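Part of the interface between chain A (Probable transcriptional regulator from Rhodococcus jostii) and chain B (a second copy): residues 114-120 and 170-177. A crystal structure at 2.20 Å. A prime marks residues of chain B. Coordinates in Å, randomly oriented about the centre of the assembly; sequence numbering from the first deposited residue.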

# COMPACT_ATOMS: atom_id res chain seq x y z
N GLY A 114 -6.93 -5.95 -7.51
CA GLY A 114 -5.83 -6.63 -8.19
C GLY A 114 -4.49 -6.59 -7.48
O GLY A 114 -3.57 -7.35 -7.82
N GLN A 115 -4.36 -5.71 -6.49
CA GLN A 115 -3.08 -5.47 -5.85
C GLN A 115 -3.02 -5.83 -4.36
O GLN A 115 -1.95 -6.13 -3.85
CB GLN A 115 -2.70 -4.00 -6.03
CG GLN A 115 -1.24 -3.74 -6.25
CD GLN A 115 -0.75 -4.07 -7.65
OE1 GLN A 115 -1.15 -3.44 -8.64
NE2 GLN A 115 0.17 -5.03 -7.73
N TYR A 116 -4.18 -5.79 -3.68
CA TYR A 116 -4.23 -5.94 -2.22
C TYR A 116 -4.64 -7.33 -1.73
O TYR A 116 -4.76 -7.56 -0.52
CB TYR A 116 -5.12 -4.86 -1.60
CG TYR A 116 -4.42 -3.51 -1.58
CD1 TYR A 116 -4.31 -2.75 -2.74
CD2 TYR A 116 -3.83 -3.02 -0.41
CE1 TYR A 116 -3.64 -1.52 -2.74
CE2 TYR A 116 -3.16 -1.81 -0.39
CZ TYR A 116 -3.07 -1.06 -1.56
OH TYR A 116 -2.41 0.14 -1.60
N GLU A 117 -4.85 -8.24 -2.68
CA GLU A 117 -5.28 -9.60 -2.38
C GLU A 117 -4.37 -10.63 -3.00
O GLU A 117 -4.76 -11.79 -3.10
CB GLU A 117 -6.70 -9.84 -2.90
CG GLU A 117 -7.73 -8.80 -2.55
CD GLU A 117 -8.22 -8.85 -1.10
OE1 GLU A 117 -7.89 -9.80 -0.35
OE2 GLU A 117 -8.97 -7.93 -0.72
N LEU A 118 -3.16 -10.24 -3.40
CA LEU A 118 -2.27 -11.18 -4.10
C LEU A 118 -2.00 -12.46 -3.31
O LEU A 118 -1.74 -13.51 -3.90
CB LEU A 118 -0.94 -10.51 -4.48
CG LEU A 118 -0.98 -9.40 -5.54
CD1 LEU A 118 0.29 -8.53 -5.43
CD2 LEU A 118 -1.16 -9.95 -6.95
N ARG A 119 -2.08 -12.38 -1.98
CA ARG A 119 -1.89 -13.55 -1.14
C ARG A 119 -3.06 -14.53 -1.25
O ARG A 119 -2.98 -15.64 -0.75
CB ARG A 119 -1.66 -13.15 0.33
CG ARG A 119 -0.32 -12.49 0.60
CD ARG A 119 -0.24 -12.03 2.05
NE ARG A 119 1.06 -11.43 2.37
CZ ARG A 119 1.35 -10.14 2.22
NH1 ARG A 119 0.42 -9.30 1.76
NH2 ARG A 119 2.56 -9.69 2.53
N SER A 120 -4.15 -14.12 -1.90
CA SER A 120 -5.27 -15.02 -2.13
C SER A 120 -5.13 -15.78 -3.45
O SER A 120 -5.87 -16.73 -3.70
CB SER A 120 -6.59 -14.27 -2.05
OG SER A 120 -6.82 -13.77 -0.75
N ILE B 170 3.76 2.35 4.61
CA ILE B 170 2.50 1.63 4.65
C ILE B 170 2.42 0.55 3.58
O ILE B 170 1.90 -0.53 3.84
CB ILE B 170 1.32 2.60 4.50
CG1 ILE B 170 1.15 3.43 5.78
CG2 ILE B 170 0.03 1.83 4.13
CD1 ILE B 170 0.32 4.71 5.60
N ASP B 171 2.93 0.83 2.38
CA ASP B 171 2.83 -0.15 1.30
C ASP B 171 3.76 -1.35 1.48
O ASP B 171 3.50 -2.42 0.98
CB ASP B 171 3.04 0.48 -0.07
CG ASP B 171 2.58 -0.42 -1.21
OD1 ASP B 171 1.36 -0.71 -1.33
OD2 ASP B 171 3.45 -0.85 -1.99
N VAL B 172 4.85 -1.15 2.23
CA VAL B 172 5.71 -2.25 2.63
C VAL B 172 4.87 -3.36 3.26
O VAL B 172 5.14 -4.54 3.06
CB VAL B 172 6.83 -1.77 3.62
CG1 VAL B 172 7.45 -2.93 4.44
CG2 VAL B 172 7.92 -0.93 2.88
N SER B 173 3.84 -3.01 4.01
CA SER B 173 3.04 -4.04 4.68
C SER B 173 2.26 -4.91 3.68
O SER B 173 1.86 -6.02 4.00
CB SER B 173 2.10 -3.45 5.74
OG SER B 173 2.85 -2.84 6.77
N ARG B 174 2.05 -4.38 2.48
CA ARG B 174 1.39 -5.11 1.41
C ARG B 174 2.32 -6.10 0.73
O ARG B 174 1.99 -7.27 0.65
CB ARG B 174 0.82 -4.15 0.35
CG ARG B 174 -0.00 -4.83 -0.77
CD ARG B 174 -0.44 -3.82 -1.87
NE ARG B 174 0.74 -3.15 -2.42
CZ ARG B 174 1.57 -3.69 -3.31
NH1 ARG B 174 1.34 -4.91 -3.80
NH2 ARG B 174 2.63 -3.00 -3.71
N TRP B 175 3.49 -5.64 0.27
CA TRP B 175 4.33 -6.47 -0.62
C TRP B 175 5.42 -7.26 0.08
O TRP B 175 5.96 -8.20 -0.49
CB TRP B 175 4.97 -5.65 -1.76
CG TRP B 175 5.90 -4.54 -1.29
CD1 TRP B 175 5.59 -3.20 -1.16
CD2 TRP B 175 7.28 -4.66 -0.91
NE1 TRP B 175 6.68 -2.50 -0.70
CE2 TRP B 175 7.73 -3.36 -0.55
CE3 TRP B 175 8.17 -5.74 -0.83
CZ2 TRP B 175 9.04 -3.12 -0.12
CZ3 TRP B 175 9.47 -5.49 -0.38
CH2 TRP B 175 9.89 -4.19 -0.05
N PHE B 176 5.76 -6.87 1.30
CA PHE B 176 6.90 -7.48 1.98
C PHE B 176 6.50 -8.84 2.57
O PHE B 176 5.37 -9.00 3.02
CB PHE B 176 7.40 -6.53 3.06
CG PHE B 176 8.61 -7.02 3.80
CD1 PHE B 176 8.46 -7.83 4.93
CD2 PHE B 176 9.88 -6.64 3.40
CE1 PHE B 176 9.57 -8.28 5.63
CE2 PHE B 176 11.01 -7.09 4.10
CZ PHE B 176 10.85 -7.91 5.22
N PRO B 177 7.41 -9.84 2.56
CA PRO B 177 8.74 -9.86 1.94
C PRO B 177 8.71 -10.19 0.44
O PRO B 177 7.81 -10.91 -0.01
CB PRO B 177 9.45 -10.99 2.68
CG PRO B 177 8.35 -11.92 3.10
CD PRO B 177 7.12 -11.07 3.32
O HOH W 1 -0.63 0.25 0.23

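The end of a helix in chain A and the turn after it pack against the last residues, 170-175, of a chain B helix that begins earlier in the chain, with the backbones closest at Tyr116 and Arg174′ (CA to CA 6.7 Å). About 300 Å² is buried, both sides summed, and Arg174′ contributes the largest share. Gly114 lies out of reach of the chain B stretch. Gln115 meets Arg174′ twice: its carbonyl O lies 3.4 Å from Arg174′ CD, and its CG sits over one face of the guanidinium, 3.7 Å from Arg174′ NH1, so that aliphatic carbon covers the flat, poorly solvated side of the cation. At Tyr116 the ring receives Arg174′ CD over one face, 3.7 Å from the ring centroid and 9° off the normal, a CH-pi contact; the guanidinium carbon CZ is 5.8 Å from that centroid, too far for more than a weak cation-pi attraction. Arg174′ is held in this pose by Asp171′, one helical turn earlier, through a salt bridge from Arg174′ NE to Asp171′ OD1 (2.7 Å) and a hydrogen bond from Arg174′ NH2 to Asp171′ OD2 (2.9 Å). The same carboxylate reaches Tyr116 through water 1, which accepts from Tyr116 OH (2.6 Å) and donates to Asp171′ OD1 (2.7 Å), bridging a 3.9 Å gap between those two side-chain oxygens. Glu117 points away. Leu118 points toward chain B, placing CD1 4.1 Å from Arg174′ NH1 at the guanidinium edge. Arg119, with chi1 m and chi2 and chi3 both t, brings its guanidinium to the C-terminal end of the chain B helix, where carbonyls lack the amide partners of a continuing helix. Arg119 NH1 donates to Arg174′ O (2.8 Å), and Arg119 NH2 adds a weak hydrogen bond to Arg174′ O (3.1 Å). Arg119 NH2 also lies 2.9 Å from Phe176′ O, just past the helix. Ser120 makes no contact with the chain B stretch.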